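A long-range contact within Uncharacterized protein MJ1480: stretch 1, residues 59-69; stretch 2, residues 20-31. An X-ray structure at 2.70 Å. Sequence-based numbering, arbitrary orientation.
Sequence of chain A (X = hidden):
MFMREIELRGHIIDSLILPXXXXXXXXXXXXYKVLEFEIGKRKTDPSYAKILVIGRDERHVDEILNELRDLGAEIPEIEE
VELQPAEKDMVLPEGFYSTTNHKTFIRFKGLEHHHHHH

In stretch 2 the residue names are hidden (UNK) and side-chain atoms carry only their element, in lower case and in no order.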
ATOM      1  N   ARG A  59       1.961  20.906 -18.617  1.00 48.92           N
ATOM      2  CA  ARG A  59       1.303  21.998 -17.925  1.00 49.93           C
ATOM      3  C   ARG A  59       0.309  21.439 -16.912  1.00 46.78           C
ATOM      4  O   ARG A  59       0.395  21.698 -15.713  1.00 43.98           O
ATOM      5  CB  ARG A  59       0.568  22.869 -18.941  1.00 53.85           C
ATOM      6  CG  ARG A  59       0.033  24.163 -18.366  1.00 65.51           C
ATOM      7  CD  ARG A  59      -0.319  25.143 -19.480  1.00 76.04           C
ATOM      8  NE  ARG A  59       0.773  25.281 -20.446  1.00 83.19           N
ATOM      9  CZ  ARG A  59       1.471  26.398 -20.645  1.00 84.88           C
ATOM     10  NH1 ARG A  59       1.190  27.498 -19.956  1.00 88.59           N
ATOM     11  NH2 ARG A  59       2.447  26.413 -21.545  1.00 78.15           N
ATOM     12  N   HIS A  60      -0.623  20.650 -17.419  1.00 42.96           N
ATOM     13  CA  HIS A  60      -1.718  20.139 -16.629  1.00 41.16           C
ATOM     14  C   HIS A  60      -1.283  19.159 -15.531  1.00 43.36           C
ATOM     15  O   HIS A  60      -1.745  19.240 -14.390  1.00 42.65           O
ATOM     16  CB  HIS A  60      -2.728  19.486 -17.558  1.00 41.29           C
ATOM     17  CG  HIS A  60      -3.956  19.009 -16.860  1.00 41.81           C
ATOM     18  ND1 HIS A  60      -4.870  19.870 -16.294  1.00 42.42           N
ATOM     19  CD2 HIS A  60      -4.422  17.761 -16.627  1.00 38.92           C
ATOM     20  CE1 HIS A  60      -5.841  19.171 -15.743  1.00 40.45           C
ATOM     21  NE2 HIS A  60      -5.594  17.889 -15.934  1.00 36.38           N
ATOM     22  N   VAL A  61      -0.402  18.226 -15.873  1.00 41.43           N
ATOM     23  CA  VAL A  61       0.145  17.323 -14.876  1.00 37.94           C
ATOM     24  C   VAL A  61       0.824  18.099 -13.746  1.00 39.49           C
ATOM     25  O   VAL A  61       0.766  17.707 -12.582  1.00 39.03           O
ATOM     26  CB  VAL A  61       1.145  16.347 -15.501  1.00 38.84           C
ATOM     27  CG1 VAL A  61       1.916  15.598 -14.417  1.00 33.56           C
ATOM     28  CG2 VAL A  61       0.427  15.389 -16.426  1.00 35.58           C
ATOM     29  N   ASP A  62       1.463  19.208 -14.096  1.00 42.38           N
ATOM     30  CA  ASP A  62       2.115  20.056 -13.106  1.00 42.28           C
ATOM     31  C   ASP A  62       1.093  20.649 -12.151  1.00 43.26           C
ATOM     32  O   ASP A  62       1.358  20.838 -10.966  1.00 43.05           O
ATOM     33  CB  ASP A  62       2.896  21.167 -13.791  1.00 47.15           C
ATOM     34  CG  ASP A  62       4.078  20.645 -14.583  1.00 52.59           C
ATOM     35  OD1 ASP A  62       4.853  19.826 -14.045  1.00 53.90           O
ATOM     36  OD2 ASP A  62       4.235  21.066 -15.746  1.00 55.73           O
ATOM     37  N   GLU A  63      -0.079  20.948 -12.684  1.00 41.98           N
ATOM     38  CA  GLU A  63      -1.178  21.415 -11.878  1.00 38.88           C
ATOM     39  C   GLU A  63      -1.553  20.372 -10.862  1.00 38.85           C
ATOM     40  O   GLU A  63      -1.800  20.683  -9.705  1.00 41.58           O
ATOM     41  CB  GLU A  63      -2.376  21.645 -12.772  1.00 44.27           C
ATOM     42  CG  GLU A  63      -2.586  23.061 -13.173  1.00 46.99           C
ATOM     43  CD  GLU A  63      -3.920  23.228 -13.818  1.00 56.92           C
ATOM     44  OE1 GLU A  63      -4.340  22.287 -14.530  1.00 53.11           O
ATOM     45  OE2 GLU A  63      -4.558  24.282 -13.599  1.00 67.61           O
ATOM     46  N   ILE A  64      -1.621  19.124 -11.315  1.00 38.79           N
ATOM     47  CA  ILE A  64      -2.020  18.017 -10.468  1.00 36.92           C
ATOM     48  C   ILE A  64      -0.977  17.806  -9.411  1.00 34.90           C
ATOM     49  O   ILE A  64      -1.263  17.808  -8.232  1.00 37.72           O
ATOM     50  CB  ILE A  64      -2.189  16.723 -11.279  1.00 36.11           C
ATOM     51  CG1 ILE A  64      -3.283  16.905 -12.335  1.00 35.96           C
ATOM     52  CG2 ILE A  64      -2.529  15.575 -10.363  1.00 35.50           C
ATOM     53  CD1 ILE A  64      -3.497  15.721 -13.234  1.00 34.27           C
ATOM     54  N   LEU A  65       0.258  17.654  -9.839  1.00 35.70           N
ATOM     55  CA  LEU A  65       1.348  17.517  -8.891  1.00 39.66           C
ATOM     56  C   LEU A  65       1.368  18.588  -7.805  1.00 39.33           C
ATOM     57  O   LEU A  65       1.684  18.285  -6.665  1.00 41.60           O
ATOM     58  CB  LEU A  65       2.690  17.452  -9.615  1.00 38.82           C
ATOM     59  CG  LEU A  65       2.863  16.230 -10.509  1.00 34.37           C
ATOM     60  CD1 LEU A  65       4.319  16.037 -10.706  1.00 46.40           C
ATOM     61  CD2 LEU A  65       2.282  15.001  -9.872  1.00 33.45           C
ATOM     62  N   ASN A  66       1.035  19.827  -8.148  1.00 39.15           N
ATOM     63  CA  ASN A  66       1.004  20.896  -7.152  1.00 44.27           C
ATOM     64  C   ASN A  66      -0.116  20.766  -6.115  1.00 46.87           C
ATOM     65  O   ASN A  66       0.098  20.997  -4.928  1.00 48.79           O
ATOM     66  CB  ASN A  66       1.005  22.270  -7.817  1.00 45.90           C
ATOM     67  CG  ASN A  66       2.355  22.597  -8.472  1.00 60.56           C
ATOM     68  OD1 ASN A  66       2.472  23.536  -9.265  1.00 60.95           O
ATOM     69  ND2 ASN A  66       3.381  21.805  -8.147  1.00 62.40           N
ATOM     70  N   GLU A  67      -1.302  20.381  -6.565  1.00 41.05           N
ATOM     71  CA  GLU A  67      -2.362  19.962  -5.665  1.00 43.35           C
ATOM     72  C   GLU A  67      -1.941  18.816  -4.737  1.00 45.67           C
ATOM     73  O   GLU A  67      -2.266  18.816  -3.541  1.00 46.93           O
ATOM     74  CB  GLU A  67      -3.545  19.494  -6.486  1.00 43.94           C
ATOM     75  CG  GLU A  67      -4.323  20.619  -7.098  1.00 48.20           C
ATOM     76  CD  GLU A  67      -5.178  21.300  -6.072  1.00 53.16           C
ATOM     77  OE1 GLU A  67      -5.570  20.622  -5.096  1.00 57.05           O
ATOM     78  OE2 GLU A  67      -5.447  22.505  -6.235  1.00 56.31           O
ATOM     79  N   LEU A  68      -1.243  17.833  -5.299  1.00 41.97           N
ATOM     80  CA  LEU A  68      -0.779  16.684  -4.535  1.00 38.83           C
ATOM     81  C   LEU A  68       0.305  17.116  -3.570  1.00 42.99           C
ATOM     82  O   LEU A  68       0.468  16.535  -2.497  1.00 43.07           O
ATOM     83  CB  LEU A  68      -0.233  15.606  -5.470  1.00 35.79           C
ATOM     84  CG  LEU A  68      -1.114  14.471  -5.977  1.00 29.88           C
ATOM     85  CD1 LEU A  68      -2.589  14.819  -5.973  1.00 32.53           C
ATOM     86  CD2 LEU A  68      -0.643  14.115  -7.349  1.00 28.71           C
ATOM     87  N   ARG A  69       1.059  18.137  -3.965  1.00 44.28           N
ATOM     88  CA  ARG A  69       2.111  18.663  -3.117  1.00 47.80           C
ATOM     89  C   ARG A  69       1.523  19.384  -1.897  1.00 51.87           C
ATOM     90  O   ARG A  69       2.101  19.351  -0.808  1.00 50.48           O
ATOM     91  CB  ARG A  69       3.024  19.581  -3.921  1.00 50.99           C
ATOM     92  CG  ARG A  69       4.149  20.214  -3.128  1.00 52.81           C
ATOM     93  CD  ARG A  69       4.578  21.519  -3.789  1.00 57.47           C
ATOM     94  NE  ARG A  69       3.441  22.422  -3.952  1.00 60.31           N
ATOM     95  CZ  ARG A  69       3.422  23.492  -4.743  1.00 63.75           C
ATOM     96  NH1 ARG A  69       4.490  23.824  -5.464  1.00 62.69           N
ATOM     97  NH2 ARG A  69       2.320  24.233  -4.811  1.00 65.98           N
ATOM     98  N   UNK A  20      -7.433   9.590  -1.374  1.00 35.77           N
ATOM     99  CA  UNK A  20      -7.515  11.014  -1.590  1.00 35.88           C
ATOM    100  C   UNK A  20      -6.634  11.413  -2.769  1.00 37.32           C
ATOM    101  O   UNK A  20      -7.098  12.073  -3.694  1.00 38.80           O
ATOM    102  c   UNK A  20      -7.114  11.764  -0.327  1.00 41.40           C
ATOM    103  c   UNK A  20      -8.856  12.851   2.933  1.00 57.91           C
ATOM    104  n   UNK A  20      -8.306  12.948   4.316  1.00 59.94           N
ATOM    105  c   UNK A  20      -7.754  12.686   1.902  1.00 47.62           C
ATOM    106  c   UNK A  20      -8.269  12.072   0.613  1.00 44.70           C
ATOM    107  N   UNK A  21      -5.370  11.004  -2.753  1.00 34.31           N
ATOM    108  CA  UNK A  21      -4.511  11.244  -3.900  1.00 31.36           C
ATOM    109  C   UNK A  21      -5.163  10.775  -5.200  1.00 32.59           C
ATOM    110  O   UNK A  21      -5.260  11.534  -6.157  1.00 31.59           O
ATOM    111  c   UNK A  21      -2.299  11.412  -2.822  1.00 28.93           C
ATOM    112  c   UNK A  21      -2.455  10.438  -5.053  1.00 27.19           C
ATOM    113  c   UNK A  21      -3.141  10.583  -3.728  1.00 27.28           C
ATOM    114  N   UNK A  22      -5.609   9.525  -5.224  1.00 30.01           N
ATOM    115  CA  UNK A  22      -6.253   8.946  -6.392  1.00 29.90           C
ATOM    116  C   UNK A  22      -7.448   9.761  -6.851  1.00 34.35           C
ATOM    117  O   UNK A  22      -7.636  10.035  -8.038  1.00 33.34           O
ATOM    118  c   UNK A  22      -5.639   6.596  -5.688  1.00 35.73           C
ATOM    119  c   UNK A  22      -4.322   6.896  -5.996  1.00 34.53           C
ATOM    120  c   UNK A  22      -3.598   4.845  -5.027  1.00 34.00           C
ATOM    121  c   UNK A  22      -3.308   6.027  -5.667  1.00 33.02           C
ATOM    122  c   UNK A  22      -6.738   7.539  -6.056  1.00 34.91           C
ATOM    123  c   UNK A  22      -5.915   5.407  -5.048  1.00 35.78           C
ATOM    124  c   UNK A  22      -4.904   4.536  -4.717  1.00 35.20           C
ATOM    125  N   UNK A  23      -8.276  10.128  -5.889  1.00 37.59           N
ATOM    126  CA  UNK A  23      -9.477  10.882  -6.181  1.00 37.94           C
ATOM    127  C   UNK A  23      -9.156  12.203  -6.827  1.00 35.64           C
ATOM    128  O   UNK A  23      -9.825  12.614  -7.767  1.00 37.79           O
ATOM    129  o   UNK A  23     -11.602   9.254  -5.626  1.00 46.26           O
ATOM    130  c   UNK A  23     -11.286   9.988  -4.659  1.00 47.71           C
ATOM    131  o   UNK A  23     -11.765   9.866  -3.508  1.00 49.81           O
ATOM    132  c   UNK A  23     -10.284  11.101  -4.906  1.00 43.24           C
ATOM    133  N   UNK A  24      -8.126  12.863  -6.318  1.00 33.15           N
ATOM    134  CA  UNK A  24      -7.772  14.176  -6.807  1.00 34.17           C
ATOM    135  C   UNK A  24      -7.261  14.101  -8.234  1.00 35.28           C
ATOM    136  O   UNK A  24      -7.770  14.792  -9.108  1.00 39.43           O
ATOM    137  c   UNK A  24      -8.001  17.030  -5.493  1.00 40.77           C
ATOM    138  n   UNK A  24      -8.968  19.339  -5.458  1.00 55.88           N
ATOM    139  c   UNK A  24      -6.734  16.352  -6.017  1.00 40.24           C
ATOM    140  c   UNK A  24      -8.335  18.273  -6.291  1.00 46.72           C
ATOM    141  c   UNK A  24      -6.758  14.840  -5.885  1.00 34.19           C
ATOM    142  N   UNK A  25      -6.271  13.250  -8.471  1.00 33.68           N
ATOM    143  CA  UNK A  25      -5.844  12.933  -9.827  1.00 35.60           C
ATOM    144  C   UNK A  25      -7.031  12.657 -10.780  1.00 36.50           C
ATOM    145  O   UNK A  25      -7.177  13.338 -11.800  1.00 36.20           O
ATOM    146  c   UNK A  25      -4.852  11.753  -9.839  1.00 32.92           C
ATOM    147  c   UNK A  25      -4.207  11.610 -11.202  1.00 32.30           C
ATOM    148  c   UNK A  25      -3.792  11.944  -8.751  1.00 31.80           C
ATOM    149  c   UNK A  25      -2.783  10.813  -8.662  1.00 28.46           C
ATOM    150  N   UNK A  26      -7.884  11.687 -10.446  1.00 34.49           N
ATOM    151  CA  UNK A  26      -9.054  11.392 -11.293  1.00 34.73           C
ATOM    152  C   UNK A  26      -9.972  12.601 -11.494  1.00 40.93           C
ATOM    153  O   UNK A  26     -10.229  12.984 -12.638  1.00 45.20           O
ATOM    154  c   UNK A  26      -8.836   8.317 -12.183  1.00 33.11           C
ATOM    155  c   UNK A  26      -9.074   8.838 -10.797  1.00 32.81           C
ATOM    156  c   UNK A  26      -9.841  10.174 -10.801  1.00 33.92           C
ATOM    157  c   UNK A  26      -9.774   7.785  -9.962  1.00 36.57           C
ATOM    158  N   UNK A  27     -10.450  13.214 -10.410  1.00 39.28           N
ATOM    159  CA  UNK A  27     -11.167  14.495 -10.527  1.00 41.26           C
ATOM    160  C   UNK A  27     -10.552  15.456 -11.570  1.00 42.12           C
ATOM    161  O   UNK A  27     -11.270  16.071 -12.352  1.00 42.78           O
ATOM    162  c   UNK A  27     -12.223  14.626  -8.204  1.00 47.07           C
ATOM    163  c   UNK A  27     -11.224  15.231  -9.184  1.00 41.60           C
ATOM    164  o   UNK A  27     -12.207  15.093  -7.036  1.00 44.89           O
ATOM    165  o   UNK A  27     -13.005  13.707  -8.586  1.00 46.94           O
ATOM    166  N   UNK A  28      -9.231  15.608 -11.571  1.00 39.59           N
ATOM    167  CA  UNK A  28      -8.622  16.589 -12.452  1.00 39.98           C
ATOM    168  C   UNK A  28      -8.363  16.073 -13.861  1.00 42.75           C
ATOM    169  O   UNK A  28      -7.807  16.786 -14.688  1.00 41.62           O
ATOM    170  c   UNK A  28      -7.333  17.116 -11.859  1.00 38.45           C
ATOM    171  c   UNK A  28      -5.529  17.623  -8.344  1.00 40.82           C
ATOM    172 se   UNK A  28      -5.885  18.653  -9.923  0.79 50.93          SE
ATOM    173  c   UNK A  28      -7.478  17.649 -10.460  1.00 40.78           C
ATOM    174  N   UNK A  29      -8.757  14.837 -14.139  1.00 41.56           N
ATOM    175  CA  UNK A  29      -8.643  14.317 -15.487  1.00 39.95           C
ATOM    176  C   UNK A  29      -7.379  13.539 -15.774  1.00 38.68           C
ATOM    177  O   UNK A  29      -7.093  13.225 -16.925  1.00 41.52           O
ATOM    178  N   UNK A  30      -6.616  13.222 -14.738  1.00 36.32           N
ATOM    179  CA  UNK A  30      -5.468  12.357 -14.912  1.00 32.47           C
ATOM    180  C   UNK A  30      -5.744  10.908 -14.576  1.00 36.49           C
ATOM    181  O   UNK A  30      -6.834  10.528 -14.155  1.00 36.34           O
ATOM    182  N   UNK A  31      -4.743  10.072 -14.789  1.00 39.67           N
ATOM    183  CA  UNK A  31      -4.795   8.700 -14.299  1.00 39.20           C
ATOM    184  C   UNK A  31      -3.515   8.449 -13.536  1.00 36.07           C
ATOM    185  O   UNK A  31      -2.550   9.182 -13.688  1.00 34.51           O
ATOM    186  c   UNK A  31      -5.840   6.516 -15.061  1.00 44.27           C
ATOM    187  o   UNK A  31      -6.872   6.326 -15.736  1.00 51.76           O
ATOM    188  o   UNK A  31      -5.544   5.794 -14.085  1.00 47.64           O
ATOM    189  c   UNK A  31      -4.933   7.680 -15.434  1.00 38.63           C
TER

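Position 20 carries four carbons in a row ending in nitrogen, a chain that touches nothing on stretch 1; this is Lys-20. At position 21 a single carbon bears two others, the short fork of a β-branched residue. One of these methyls lies 4.3 Å from Leu-68 CG, and the residue is Val-21, with chi1 in the t well. Position 22 has one carbon followed by a six-carbon ring without a hydroxyl. Its CA-to-CB bond points away from stretch 1 and the ring is buried without touching it, as Phe-22. Two carbons, the second carrying two oxygens, mark position 23 as a short carboxylate, and it makes no contact across the interface; it is Asp-23.

Position 24 again shows four carbons in a row capped by nitrogen, but here CA-to-CB points toward the other helix. CB packs 4.2 Å from Leu-68 CD1, and the terminal nitrogen approaches the carboxylate of Glu-67. The residue is Lys-24, whose NZ forms a long salt bridge of 3.7 Å with Glu-67 OE1. At position 25 four carbons fork at the first, with one arm two carbons long. The inner carbon of that arm lies 4.1 Å from Leu-68 CD2 and 4.2 Å from Ile-64 CG2, so Ile-25 is held by two apolar side chains of stretch 1.

Position 26 also has four carbons, but the fork comes at the second; its CA-to-CB bond points away from stretch 1, and it is Leu-26. Position 27 repeats the pattern of two carbons with two oxygens on the second and reaches nothing on stretch 1, identifying Asp-27.

Position 28 is unmistakable: two carbons, a selenium and a terminal carbon, unbranched. The selenium lies 4.0 Å from Ile-64 CG1, while the backbone O accepts a 2.8 Å hydrogen bond from His-60 NE2. This is Met-28, modelled as selenomethionine, and it has the largest area covered by stretch 1 of any residue here.

Position 29 has no side-chain atoms. Its phi of 94° would jam a CB against the preceding carbonyl O, and two bonds back into the last turn form a Schellman motif, as expected for Gly-29. Position 30 is equally bare; its CA is 4.2 Å from Ile-64 CD1, and an ideal CB would sit a tight 3.1 Å from that same methyl, so Gly-30 leaves room for the isoleucine. Position 31 has two carbons, the second with two oxygens, and its CA-to-CB bond points away from stretch 1; it is Asp-31.

The two helices run roughly antiparallel, at 151°, with Ile-64 set against Ile-25 and Leu-68 against Val-21. Apolar side chains fill the space between them, and the Glu-67 to Lys-24 pair adds a charged contact. Near the end of the second helix, His-60 binds the carbonyl of Met-28 with the edge of its ring, while its ND1 makes a weak hydrogen bond to Glu-63 OE1, so both ring nitrogens are engaged.

Stretch 2 (20-31) KVFDKILDMGGD
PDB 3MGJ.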